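Local coordinates for ChrR-like cupin domain-containing protein (PDB 3CJX) that is of unknown function but folds as a ChrR-like cupin, a small beta-barrel domain whose relatives often hold a metal ion in the barrel, at residues G53-L58 with Q99-R104; D31-F36 with N151-I156; T62-M67 with Y89-G94; D38-L43 with A158-Y163; T69-W74 with Q109-F114. One frame throughout, in Å; residues are numbered along the deposited sequence.

Contact 1 of 5, residues G53-L58 with Q99-R104; sequences GLTLPL and QFNTPR
Q99 reaches across to L56, while the two backbones run nearly antiparallel and form a single bridge between T55 and N101. CB of Q99 touches CD2 of L58 at 3.7 Å. CG lies anti to the backbone N (chi1 176°), and the chain stays extended to CD. Both CG and CD pass close to the carbonyl O of L56. The tip then bonds to that oxygen: NE2 lies 2.8 Å from L56 O, nearly along the C=O axis, and the oxygen lies in the amide plane. CG2 of T55 packs against the same NE2. The other tip atom, OE1, turns to T77. Further along, OG1 of T55 donates to OD1 of N101 at 2.7 Å, in the plane of its carbonyl. CD1 of L56 meets CD1 of F100 at 3.6 Å, the two side chains lying side by side and pointing the same way. OG1 of T102 accepts from L54 N at 2.8 Å and also bonds to A51 O. T102 N in turn donates to L54 O. Side-chain amide and hydroxyl groups thus supplement the few backbone bonds here, tying a loop without regular structure to the end of strand 97-101.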
# COMPACT_ATOMS: atom_id res chain seq x y z
N GLY A 53 -10.58 10.93 8.13
CA GLY A 53 -11.28 10.21 9.18
C GLY A 53 -11.10 8.71 9.26
O GLY A 53 -11.93 8.01 9.84
N LEU A 54 -10.03 8.18 8.70
CA LEU A 54 -9.83 6.74 8.74
C LEU A 54 -8.98 6.28 9.89
O LEU A 54 -8.08 6.98 10.33
CB LEU A 54 -9.18 6.21 7.46
CG LEU A 54 -9.97 6.39 6.17
CD1 LEU A 54 -9.23 5.64 5.08
CD2 LEU A 54 -11.44 5.91 6.30
N THR A 55 -9.32 5.10 10.39
CA THR A 55 -8.57 4.41 11.42
C THR A 55 -8.48 2.97 10.97
O THR A 55 -9.44 2.22 11.06
CB THR A 55 -9.25 4.49 12.76
OG1 THR A 55 -9.18 5.84 13.21
CG2 THR A 55 -8.55 3.60 13.77
N LEU A 56 -7.34 2.58 10.43
CA LEU A 56 -7.17 1.22 9.94
C LEU A 56 -6.88 0.28 11.10
O LEU A 56 -6.66 0.72 12.23
CB LEU A 56 -6.04 1.18 8.91
CG LEU A 56 -6.29 2.03 7.67
CD1 LEU A 56 -5.03 2.02 6.83
CD2 LEU A 56 -7.52 1.54 6.90
N PRO A 57 -6.90 -1.04 10.83
CA PRO A 57 -6.60 -1.95 11.91
C PRO A 57 -5.12 -1.90 12.23
O PRO A 57 -4.35 -1.30 11.49
CB PRO A 57 -6.99 -3.31 11.33
CG PRO A 57 -7.72 -3.03 10.08
CD PRO A 57 -7.20 -1.77 9.59
N LEU A 58 -4.72 -2.51 13.34
CA LEU A 58 -3.30 -2.59 13.69
C LEU A 58 -2.58 -3.48 12.67
O LEU A 58 -3.04 -4.57 12.38
CB LEU A 58 -3.08 -3.15 15.10
CG LEU A 58 -3.26 -2.30 16.36
CD1 LEU A 58 -3.16 -3.18 17.57
CD2 LEU A 58 -2.21 -1.25 16.45
N GLN A 99 -0.91 1.68 14.22
CA GLN A 99 -2.25 1.89 13.67
C GLN A 99 -2.38 3.23 12.92
O GLN A 99 -2.32 4.29 13.53
CB GLN A 99 -3.28 1.83 14.79
CG GLN A 99 -4.67 2.13 14.33
CD GLN A 99 -5.71 1.88 15.38
OE1 GLN A 99 -5.58 2.33 16.52
NE2 GLN A 99 -6.77 1.19 14.99
N PHE A 100 -2.62 3.13 11.62
CA PHE A 100 -2.74 4.26 10.71
C PHE A 100 -4.05 5.01 10.95
O PHE A 100 -5.10 4.40 11.12
CB PHE A 100 -2.68 3.73 9.26
CG PHE A 100 -2.65 4.79 8.20
CD1 PHE A 100 -3.83 5.27 7.64
CD2 PHE A 100 -1.45 5.25 7.70
CE1 PHE A 100 -3.81 6.23 6.64
CE2 PHE A 100 -1.40 6.22 6.71
CZ PHE A 100 -2.57 6.70 6.17
N ASN A 101 -3.97 6.33 10.98
CA ASN A 101 -5.13 7.18 11.13
C ASN A 101 -5.00 8.39 10.21
O ASN A 101 -3.90 8.93 10.07
CB ASN A 101 -5.23 7.76 12.54
CG ASN A 101 -5.45 6.72 13.62
OD1 ASN A 101 -6.58 6.33 13.91
ND2 ASN A 101 -4.37 6.35 14.30
N THR A 102 -6.11 8.79 9.59
CA THR A 102 -6.17 10.07 8.90
C THR A 102 -7.13 10.87 9.75
O THR A 102 -8.26 10.43 9.96
CB THR A 102 -6.69 10.04 7.44
OG1 THR A 102 -7.90 9.28 7.35
CG2 THR A 102 -5.63 9.47 6.51
N PRO A 103 -6.69 12.01 10.27
CA PRO A 103 -7.60 12.85 11.06
C PRO A 103 -8.89 13.20 10.33
O PRO A 103 -8.86 13.44 9.12
CB PRO A 103 -6.81 14.15 11.26
CG PRO A 103 -5.38 13.77 11.08
CD PRO A 103 -5.34 12.61 10.14
N ARG A 104 -10.00 13.27 11.06
CA ARG A 104 -11.27 13.69 10.47
C ARG A 104 -11.19 15.11 9.89
O ARG A 104 -11.91 15.44 8.95
CB ARG A 104 -12.40 13.68 11.49
CG ARG A 104 -13.76 13.83 10.83
CD ARG A 104 -14.94 13.61 11.76
NE ARG A 104 -15.10 14.63 12.80
CZ ARG A 104 -16.07 14.62 13.71
NH1 ARG A 104 -16.98 13.65 13.73
NH2 ARG A 104 -16.12 15.59 14.61

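Contact 2 of 5, residues D31-F36 with N151-I156; sequences DIFPLF and NGLRYI. With SO4 (sulfate ion), chain I.
L35 and F36 run beside Y155 and I156 in the same direction, with the touching parts 22° apart, and I156 N donates to L35 O at 2.7 Å. F36 and I156 form the parallel bridge. Their side chains cross obliquely, with CG2 of I156 at 3.6 Å from CD1 of F36. The more buried packing lies earlier in the segments. L153 and F33 meet tip to tip. CD1 of L153 sits over the centre of one face of the F33 ring, 3.7 Å from its centroid, as a CH-pi contact. R154 O lies at the ring edge. The ring of F20 meets F33 edge-to-face. P34 touches both L153 and Y155; its CG is 3.7 Å from CD1 of Y155, and the two side chains cross at about a right angle. With CG between the backbone N and the carbonyl carbon (chi1 66°), CG of Y155 lies against CB and CG of P34. The phenol OH bonds to D143 on helix 135-148. At the far end, G152 N donates to sulfate O4 at 2.8 Å; this ion probably came from the crystallisation liquor. L35 and F36 both face V45, which makes a classic beta bulge on the other side of strand 30-38. The short strand 156-157, which follows helix 135-148, thus pairs in parallel with strand 30-38 and is an outermost strand of the mixed sheet within the chain.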
# COMPACT_ATOMS: atom_id res chain seq x y z
N ASP A 31 -7.90 4.02 -1.39
CA ASP A 31 -7.77 3.88 -2.84
C ASP A 31 -6.29 3.67 -3.22
O ASP A 31 -5.42 4.40 -2.78
CB ASP A 31 -8.32 5.13 -3.50
CG ASP A 31 -9.78 5.36 -3.16
OD1 ASP A 31 -10.47 4.37 -2.87
OD2 ASP A 31 -10.25 6.52 -3.21
N ILE A 32 -6.03 2.69 -4.09
CA ILE A 32 -4.66 2.31 -4.44
C ILE A 32 -4.40 2.38 -5.92
O ILE A 32 -5.32 2.19 -6.74
CB ILE A 32 -4.40 0.80 -4.14
CG1 ILE A 32 -4.79 0.43 -2.74
CG2 ILE A 32 -2.94 0.44 -4.23
CD1 ILE A 32 -3.93 1.13 -1.73
N PHE A 33 -3.14 2.65 -6.24
CA PHE A 33 -2.65 2.53 -7.60
C PHE A 33 -1.42 1.63 -7.50
O PHE A 33 -0.39 2.06 -6.99
CB PHE A 33 -2.32 3.88 -8.24
CG PHE A 33 -2.31 3.84 -9.74
CD1 PHE A 33 -1.48 2.95 -10.42
CD2 PHE A 33 -3.14 4.66 -10.47
CE1 PHE A 33 -1.47 2.88 -11.78
CE2 PHE A 33 -3.13 4.61 -11.84
CZ PHE A 33 -2.29 3.72 -12.50
N PRO A 34 -1.51 0.38 -7.98
CA PRO A 34 -0.35 -0.48 -7.86
C PRO A 34 0.75 -0.06 -8.82
O PRO A 34 0.45 0.43 -9.90
CB PRO A 34 -0.89 -1.86 -8.24
CG PRO A 34 -2.00 -1.56 -9.17
CD PRO A 34 -2.61 -0.30 -8.69
N LEU A 35 1.99 -0.23 -8.41
CA LEU A 35 3.16 0.09 -9.22
C LEU A 35 4.00 -1.18 -9.47
O LEU A 35 4.15 -1.61 -10.61
CB LEU A 35 3.99 1.20 -8.55
CG LEU A 35 3.13 2.42 -8.17
CD1 LEU A 35 3.92 3.45 -7.38
CD2 LEU A 35 2.53 3.01 -9.45
N PHE A 36 4.50 -1.78 -8.38
CA PHE A 36 5.34 -2.97 -8.45
C PHE A 36 4.90 -4.02 -7.44
O PHE A 36 4.76 -3.71 -6.27
CB PHE A 36 6.80 -2.59 -8.19
CG PHE A 36 7.76 -3.72 -8.35
CD1 PHE A 36 8.31 -4.00 -9.58
CD2 PHE A 36 8.10 -4.52 -7.27
CE1 PHE A 36 9.19 -5.05 -9.74
CE2 PHE A 36 8.97 -5.57 -7.43
CZ PHE A 36 9.51 -5.84 -8.65
N ASN A 151 -11.13 -0.82 -14.98
CA ASN A 151 -10.01 0.10 -15.00
C ASN A 151 -8.97 -0.44 -15.98
O ASN A 151 -8.63 -1.62 -15.92
CB ASN A 151 -9.44 0.22 -13.59
CG ASN A 151 -8.46 1.37 -13.44
OD1 ASN A 151 -7.60 1.58 -14.29
ND2 ASN A 151 -8.60 2.12 -12.36
N GLY A 152 -8.47 0.43 -16.86
CA GLY A 152 -7.50 0.04 -17.90
C GLY A 152 -6.05 0.32 -17.55
O GLY A 152 -5.24 0.58 -18.42
N LEU A 153 -5.75 0.24 -16.26
CA LEU A 153 -4.42 0.47 -15.71
C LEU A 153 -3.52 -0.76 -15.86
O LEU A 153 -3.99 -1.87 -16.07
CB LEU A 153 -4.61 0.89 -14.24
CG LEU A 153 -3.93 0.42 -12.98
CD1 LEU A 153 -4.74 1.06 -11.89
CD2 LEU A 153 -3.90 -1.08 -12.78
N ARG A 154 -2.21 -0.52 -15.78
CA ARG A 154 -1.19 -1.56 -15.84
C ARG A 154 -0.20 -1.31 -14.72
O ARG A 154 0.03 -0.16 -14.37
CB ARG A 154 -0.37 -1.50 -17.12
CG ARG A 154 -1.15 -1.61 -18.41
CD ARG A 154 -0.17 -1.72 -19.59
NE ARG A 154 0.74 -0.57 -19.66
CZ ARG A 154 1.82 -0.50 -20.45
NH1 ARG A 154 2.16 -1.50 -21.26
NH2 ARG A 154 2.57 0.60 -20.42
N TYR A 155 0.39 -2.38 -14.20
CA TYR A 155 1.42 -2.28 -13.16
C TYR A 155 2.51 -3.34 -13.43
O TYR A 155 2.35 -4.20 -14.30
CB TYR A 155 0.80 -2.41 -11.76
CG TYR A 155 0.20 -3.77 -11.47
CD1 TYR A 155 -1.12 -4.05 -11.79
CD2 TYR A 155 0.96 -4.78 -10.87
CE1 TYR A 155 -1.67 -5.28 -11.55
CE2 TYR A 155 0.41 -6.02 -10.62
CZ TYR A 155 -0.91 -6.27 -10.96
OH TYR A 155 -1.48 -7.50 -10.75
N ILE A 156 3.61 -3.27 -12.70
CA ILE A 156 4.71 -4.19 -12.89
C ILE A 156 4.61 -5.33 -11.89
O ILE A 156 4.34 -5.10 -10.71
CB ILE A 156 6.06 -3.49 -12.71
CG1 ILE A 156 6.12 -2.23 -13.57
CG2 ILE A 156 7.20 -4.45 -13.02
CD1 ILE A 156 5.88 -2.48 -14.99
S SO4 I . -9.35 4.06 -17.64
O1 SO4 I . -10.17 3.68 -16.48
O2 SO4 I . -8.62 5.31 -17.40
O3 SO4 I . -10.21 4.24 -18.81
O4 SO4 I . -8.38 3.01 -17.87

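Contact 3 of 5, residues T62-M67 with Y89-G94; sequences TGTVHM and YLYEPG
The H66 ring is met by two tyrosines of the other strand. The edge of Y91 points toward its face in an offset edge-to-face pair, with centroids 5.5 Å apart and planes at 65°. Y89 comes to the H66 ring edge: its OH is hydrogen-bonded to ND1 of H66 at 2.8 Å, and either atom could be the donor. ND1 in turn lies in the plane of the Y89 ring, at its edge. CG of Y89 is anti to the backbone N (chi1 162°), and the ring lies alongside H66. CG2 of T64 touches OH of Y91 at 3.6 Å. V65, M67, L90 and E92 point to the other face of the sheet. There CB of V65 lies 3.8 Å from OE1 of E92, whose other oxygen, OE2, bonds to H98. Two pairs of backbone bonds join V65 with E92 and M67 with L90; V65 N to E92 O is 2.9 Å. The H66–Y91 pair between them is non-hydrogen-bonded. Strand 88-92 is an outermost strand of the mixed sheet within the chain. Strand 65-71 lies next to it and bonds on its other side to strand 110-117. M67 and L90 pack on W74 and Y76 of strand 73-76, in the second sheet.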
# COMPACT_ATOMS: atom_id res chain seq x y z
N THR A 62 6.18 -7.70 9.01
CA THR A 62 7.21 -8.72 9.05
C THR A 62 8.48 -8.29 8.31
O THR A 62 9.49 -8.97 8.37
CB THR A 62 6.72 -10.04 8.42
OG1 THR A 62 6.37 -9.81 7.04
CG2 THR A 62 5.51 -10.60 9.17
N GLY A 63 8.41 -7.18 7.58
CA GLY A 63 9.55 -6.63 6.85
C GLY A 63 9.49 -5.12 6.93
O GLY A 63 8.54 -4.58 7.55
N THR A 64 10.46 -4.42 6.32
CA THR A 64 10.52 -2.96 6.44
C THR A 64 9.44 -2.22 5.66
O THR A 64 8.85 -2.78 4.76
CB THR A 64 11.88 -2.37 5.97
OG1 THR A 64 12.04 -2.57 4.56
CG2 THR A 64 13.06 -2.99 6.74
N VAL A 65 9.17 -0.99 6.08
CA VAL A 65 8.24 -0.10 5.36
C VAL A 65 8.91 1.25 5.17
O VAL A 65 9.37 1.86 6.14
CB VAL A 65 6.94 0.20 6.10
CG1 VAL A 65 6.10 1.16 5.28
CG2 VAL A 65 6.14 -1.07 6.39
N HIS A 66 8.99 1.67 3.92
CA HIS A 66 9.50 3.00 3.52
C HIS A 66 8.30 3.78 3.00
O HIS A 66 7.66 3.39 2.04
CB HIS A 66 10.53 2.90 2.42
CG HIS A 66 11.79 2.23 2.84
ND1 HIS A 66 12.85 2.93 3.37
CD2 HIS A 66 12.18 0.93 2.79
CE1 HIS A 66 13.84 2.08 3.65
NE2 HIS A 66 13.45 0.87 3.30
N MSE A 67 8.01 4.91 3.63
CA MSE A 67 6.84 5.67 3.24
C MSE A 67 7.08 7.16 3.16
O MSE A 67 7.67 7.75 4.06
CB MSE A 67 5.70 5.35 4.19
CG MSE A 67 4.47 6.22 4.03
SE MSE A 67 2.87 5.19 4.28
CE MSE A 67 3.56 3.99 5.68
N TYR A 89 9.05 11.64 5.41
CA TYR A 89 9.44 10.26 5.18
C TYR A 89 9.44 9.52 6.52
O TYR A 89 9.69 10.10 7.57
CB TYR A 89 10.81 10.19 4.52
CG TYR A 89 11.48 8.85 4.63
CD1 TYR A 89 11.21 7.83 3.73
CD2 TYR A 89 12.42 8.60 5.62
CE1 TYR A 89 11.84 6.61 3.83
CE2 TYR A 89 13.06 7.39 5.72
CZ TYR A 89 12.76 6.40 4.83
OH TYR A 89 13.39 5.22 4.97
N LEU A 90 9.12 8.24 6.46
CA LEU A 90 9.11 7.36 7.62
C LEU A 90 9.72 6.01 7.26
O LEU A 90 9.35 5.42 6.26
CB LEU A 90 7.67 7.10 8.06
CG LEU A 90 7.51 6.03 9.13
CD1 LEU A 90 8.01 6.59 10.45
CD2 LEU A 90 6.06 5.60 9.23
N TYR A 91 10.62 5.54 8.10
CA TYR A 91 11.17 4.19 8.00
C TYR A 91 10.57 3.45 9.17
O TYR A 91 10.65 3.91 10.31
CB TYR A 91 12.67 4.17 8.12
CG TYR A 91 13.23 2.79 8.39
CD1 TYR A 91 13.54 1.92 7.36
CD2 TYR A 91 13.45 2.36 9.69
CE1 TYR A 91 14.06 0.65 7.61
CE2 TYR A 91 13.96 1.10 9.96
CZ TYR A 91 14.27 0.24 8.92
OH TYR A 91 14.79 -1.02 9.22
N GLU A 92 9.94 2.31 8.90
CA GLU A 92 9.36 1.49 9.96
C GLU A 92 10.05 0.11 9.85
O GLU A 92 10.03 -0.50 8.79
CB GLU A 92 7.87 1.36 9.69
CG GLU A 92 6.98 1.53 10.90
CD GLU A 92 5.52 1.14 10.58
OE1 GLU A 92 5.16 1.17 9.36
OE2 GLU A 92 4.74 0.79 11.51
N PRO A 93 10.69 -0.35 10.92
CA PRO A 93 11.34 -1.65 10.75
C PRO A 93 10.39 -2.82 10.87
O PRO A 93 9.23 -2.66 11.26
CB PRO A 93 12.35 -1.68 11.90
CG PRO A 93 11.73 -0.87 12.96
CD PRO A 93 10.91 0.19 12.27
N GLY A 94 10.89 -4.00 10.52
CA GLY A 94 10.14 -5.23 10.71
C GLY A 94 10.03 -5.43 12.22
O GLY A 94 10.91 -4.99 12.98

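Contact 4 of 5, residues D38-L43 with A158-Y163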
# COMPACT_ATOMS: atom_id res chain seq x y z
N ASP A 38 5.74 -8.08 -6.18
CA ASP A 38 6.57 -9.28 -6.21
C ASP A 38 6.15 -10.16 -5.05
O ASP A 38 6.74 -10.06 -3.97
CB ASP A 38 8.05 -8.90 -6.09
CG ASP A 38 8.99 -10.09 -6.17
OD1 ASP A 38 8.53 -11.24 -5.97
OD2 ASP A 38 10.21 -9.88 -6.42
N PRO A 39 5.13 -11.01 -5.24
CA PRO A 39 4.67 -11.90 -4.18
C PRO A 39 5.69 -12.92 -3.70
O PRO A 39 5.60 -13.40 -2.57
CB PRO A 39 3.50 -12.65 -4.82
CG PRO A 39 3.14 -11.86 -6.02
CD PRO A 39 4.36 -11.19 -6.48
N TYR A 40 6.68 -13.20 -4.53
CA TYR A 40 7.65 -14.23 -4.24
C TYR A 40 8.74 -13.71 -3.30
O TYR A 40 9.14 -14.42 -2.40
CB TYR A 40 8.13 -14.84 -5.56
CG TYR A 40 6.91 -15.13 -6.41
CD1 TYR A 40 6.02 -16.15 -6.06
CD2 TYR A 40 6.58 -14.32 -7.49
CE1 TYR A 40 4.86 -16.38 -6.80
CE2 TYR A 40 5.43 -14.54 -8.23
CZ TYR A 40 4.56 -15.57 -7.88
OH TYR A 40 3.43 -15.78 -8.64
N ASN A 41 9.17 -12.46 -3.47
CA ASN A 41 10.12 -11.86 -2.52
C ASN A 41 9.44 -10.99 -1.49
O ASN A 41 10.10 -10.30 -0.71
CB ASN A 41 11.13 -11.00 -3.24
CG ASN A 41 11.99 -11.79 -4.14
OD1 ASN A 41 12.27 -12.97 -3.87
ND2 ASN A 41 12.40 -11.18 -5.24
N GLY A 42 8.11 -11.00 -1.50
CA GLY A 42 7.34 -10.21 -0.56
C GLY A 42 7.69 -8.73 -0.66
O GLY A 42 8.32 -8.17 0.25
N LEU A 43 7.32 -8.11 -1.77
CA LEU A 43 7.60 -6.68 -1.95
C LEU A 43 6.51 -6.00 -2.78
O LEU A 43 6.10 -6.53 -3.81
CB LEU A 43 8.96 -6.52 -2.61
CG LEU A 43 9.41 -5.08 -2.87
CD1 LEU A 43 9.50 -4.26 -1.56
CD2 LEU A 43 10.75 -5.16 -3.57
N ALA A 158 6.43 -9.30 -10.75
CA ALA A 158 7.51 -10.27 -10.88
C ALA A 158 6.87 -11.65 -11.01
O ALA A 158 5.96 -11.98 -10.25
CB ALA A 158 8.41 -10.21 -9.66
N ALA A 159 7.30 -12.43 -11.99
CA ALA A 159 6.78 -13.81 -12.17
C ALA A 159 7.39 -14.78 -11.15
O ALA A 159 8.44 -14.51 -10.57
CB ALA A 159 7.03 -14.32 -13.61
N VAL A 160 6.73 -15.91 -10.95
CA VAL A 160 7.21 -16.91 -10.00
C VAL A 160 8.46 -17.57 -10.53
O VAL A 160 8.53 -17.84 -11.73
CB VAL A 160 6.16 -18.02 -9.72
CG1 VAL A 160 5.91 -18.86 -10.98
CG2 VAL A 160 6.62 -18.90 -8.56
N PRO A 161 9.47 -17.77 -9.68
CA PRO A 161 10.65 -18.50 -10.16
C PRO A 161 10.32 -19.93 -10.58
O PRO A 161 9.41 -20.53 -10.02
CB PRO A 161 11.57 -18.51 -8.95
CG PRO A 161 11.13 -17.35 -8.12
CD PRO A 161 9.66 -17.30 -8.29
N THR A 162 11.05 -20.44 -11.56
CA THR A 162 10.88 -21.82 -12.01
C THR A 162 12.25 -22.37 -12.32
O THR A 162 13.25 -21.72 -12.00
CB THR A 162 10.00 -21.89 -13.26
OG1 THR A 162 10.67 -21.27 -14.36
CG2 THR A 162 8.66 -21.21 -13.02
N TYR A 163 12.31 -23.55 -12.92
CA TYR A 163 13.58 -24.12 -13.32
C TYR A 163 14.07 -23.36 -14.53
O TYR A 163 13.28 -22.95 -15.37
CB TYR A 163 13.46 -25.60 -13.62
CG TYR A 163 13.17 -26.43 -12.39
CD1 TYR A 163 14.17 -26.73 -11.49
CD2 TYR A 163 11.90 -26.92 -12.13
CE1 TYR A 163 13.93 -27.48 -10.35
CE2 TYR A 163 11.64 -27.69 -10.99
CZ TYR A 163 12.65 -27.96 -10.10
OH TYR A 163 12.40 -28.72 -8.98
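The turn at D38-L43 touches the irregular chain A158-P161 without a hydrogen bond between them; the CA atoms of D38 and A158 are 4.9 Å apart. CB of A158 packs against the carboxylate carbon CG of D38 at 3.5 Å. Y40 makes most of the remaining contact. CA of V160 lies over one face of its ring, offset toward the rim, 3.6 Å from the centroid in a CH-pi contact. CB of P39 covers the opposite face, over its centre. A158 O lies in the ring plane at the edge, 3.3 Å from CE2 of Y40. CG2 of V160 reaches CE1 of Y40, and CD of P161 lies 4.0 Å from CG of Y40. The D38 carboxylate also secures its own turn. N41 N donates to D38 OD1 at 2.9 Å, from above the carboxylate plane. This is an Asx motif, and G42 with L43 facing D38 adds a G1 beta bulge. The chain after strand 156-157 thus lies, at the surface, against the tight hairpin turn that joins strands 30-38 and 43-50.

Contact 5 of 5, residues T69-W74 with Q109-F114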
# COMPACT_ATOMS: atom_id res chain seq x y z
N THR A 69 5.04 10.74 2.36
CA THR A 69 3.77 11.43 2.27
C THR A 69 3.91 12.59 1.31
O THR A 69 4.69 13.51 1.53
CB THR A 69 3.36 11.98 3.61
OG1 THR A 69 3.29 10.89 4.54
CG2 THR A 69 2.01 12.68 3.51
N ILE A 70 3.14 12.54 0.23
CA ILE A 70 3.17 13.59 -0.78
C ILE A 70 2.32 14.76 -0.26
O ILE A 70 2.73 15.92 -0.27
CB ILE A 70 2.67 13.03 -2.14
CG1 ILE A 70 3.54 11.83 -2.58
CG2 ILE A 70 2.61 14.15 -3.23
CD1 ILE A 70 2.87 10.85 -3.56
N SER A 71 1.12 14.44 0.21
CA SER A 71 0.24 15.45 0.73
C SER A 71 -0.73 14.88 1.74
O SER A 71 -0.87 13.66 1.89
CB SER A 71 -0.51 16.15 -0.42
OG SER A 71 -1.15 15.22 -1.26
N GLY A 72 -1.36 15.79 2.45
CA GLY A 72 -2.35 15.46 3.46
C GLY A 72 -1.75 15.35 4.84
O GLY A 72 -0.79 16.05 5.16
N CYS A 73 -2.34 14.48 5.64
CA CYS A 73 -1.88 14.24 6.99
C CYS A 73 -2.32 12.88 7.52
O CYS A 73 -3.44 12.41 7.25
CB CYS A 73 -2.41 15.34 7.92
SG CYS A 73 -2.05 14.99 9.67
N TRP A 74 -1.42 12.23 8.25
CA TRP A 74 -1.74 10.98 8.91
C TRP A 74 -0.81 10.76 10.08
O TRP A 74 0.27 11.36 10.16
CB TRP A 74 -1.67 9.80 7.95
CG TRP A 74 -0.30 9.41 7.49
CD1 TRP A 74 0.33 9.80 6.34
CD2 TRP A 74 0.60 8.49 8.13
NE1 TRP A 74 1.55 9.21 6.25
CE2 TRP A 74 1.75 8.40 7.33
CE3 TRP A 74 0.54 7.75 9.31
CZ2 TRP A 74 2.83 7.59 7.66
CZ3 TRP A 74 1.62 6.94 9.65
CH2 TRP A 74 2.75 6.87 8.83
N GLN A 109 -7.63 14.45 0.52
CA GLN A 109 -7.01 13.16 0.49
C GLN A 109 -5.60 13.26 1.00
O GLN A 109 -4.95 14.29 0.84
CB GLN A 109 -6.97 12.61 -0.94
CG GLN A 109 -8.33 12.35 -1.55
CD GLN A 109 -9.05 11.24 -0.88
OE1 GLN A 109 -10.06 11.45 -0.22
NE2 GLN A 109 -8.50 10.03 -0.98
N THR A 110 -5.14 12.18 1.60
CA THR A 110 -3.78 12.05 2.07
C THR A 110 -3.16 11.10 1.07
O THR A 110 -3.64 9.98 0.89
CB THR A 110 -3.75 11.50 3.50
OG1 THR A 110 -4.30 12.48 4.40
CG2 THR A 110 -2.34 11.17 3.92
N GLU A 111 -2.12 11.57 0.39
CA GLU A 111 -1.45 10.82 -0.67
C GLU A 111 -0.08 10.30 -0.26
O GLU A 111 0.81 11.09 0.11
CB GLU A 111 -1.28 11.73 -1.90
CG GLU A 111 -2.57 12.30 -2.49
CD GLU A 111 -3.48 11.25 -3.10
OE1 GLU A 111 -3.10 10.08 -3.16
OE2 GLU A 111 -4.59 11.60 -3.53
N VAL A 112 0.14 8.98 -0.35
CA VAL A 112 1.46 8.44 0.02
C VAL A 112 2.02 7.50 -1.03
O VAL A 112 1.30 6.98 -1.88
CB VAL A 112 1.41 7.67 1.35
CG1 VAL A 112 0.82 8.55 2.45
CG2 VAL A 112 0.60 6.42 1.19
N ILE A 113 3.33 7.32 -1.01
CA ILE A 113 3.95 6.31 -1.85
C ILE A 113 4.74 5.47 -0.87
O ILE A 113 5.45 6.00 -0.03
CB ILE A 113 4.87 6.87 -2.97
CG1 ILE A 113 5.39 5.71 -3.83
CG2 ILE A 113 6.06 7.67 -2.41
CD1 ILE A 113 6.24 6.16 -4.99
N PHE A 114 4.58 4.16 -0.92
CA PHE A 114 5.34 3.35 -0.00
C PHE A 114 5.87 2.10 -0.61
O PHE A 114 5.36 1.61 -1.62
CB PHE A 114 4.53 2.99 1.23
CG PHE A 114 3.34 2.13 0.96
CD1 PHE A 114 3.46 0.74 0.95
CD2 PHE A 114 2.11 2.70 0.72
CE1 PHE A 114 2.37 -0.06 0.68
CE2 PHE A 114 1.00 1.92 0.47
CZ PHE A 114 1.13 0.52 0.45
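T110 and V112 pack against W74 and T69 on the buried side of this antiparallel strand pair. CG2 of T110 meets the edge of the W74 ring, 3.9 Å from CD1, with the side chains crossing at about a right angle. CG1 of V112 touches NE1 of W74 at 3.9 Å. The indole NE1 donates to OG1 of T69 at 3.0 Å, and that oxygen lies 23° out of the ring plane. W74 also stacks on F100 and meets Y76 edge-to-face, in the aromatic packing inside the cupin barrel. The backbone carries a classic beta bulge in strand 65-71. I70 and S71 both face E111, so the register shifts by one residue. I70 N donates to E111 O at 2.7 Å, and S71 N makes a weak bond to the same oxygen. E111 N returns a bond to S71 O. G72 follows the bulge with its CA 4.0 Å from CA of T110, an approach with little space for a side chain. The other side is more open to solvent: I70 is exposed, and S71 and E111 are partly so. CB of I70 lies 4.2 Å from CB of E111. OG of S71 touches CG of E111 at 3.5 Å. The E111 chain bends at chi2 (-66°), and its carboxylate turns away to a salt bridge with R47 and a hydrogen bond with S49.

Contacts 2, 3 and 5 all reach the mixed sheet; contacts 3 and 5 share strand 65-71. M67 of contact 3, a selenomethionine, packs on V112 of contact 5, its SE 4.0 Å from CG2 of V112. Contact 2 touches contact 5 where CD1 of L35 lies 4.3 Å from CD1 of I113. Contact 1 joins contact 5 through F100, with CE2 of F100 3.3 Å from CD2 of W74. Bound glycerol, probably from the crystallisation liquor, lies about 4 Å from the F100 side chain and about 3 Å from that of M67. Such sites may mark a pocket. Contact 4 is peripheral: its centre is about 31 Å from that of contact 1, and it touches contact 2 through L43 and F36.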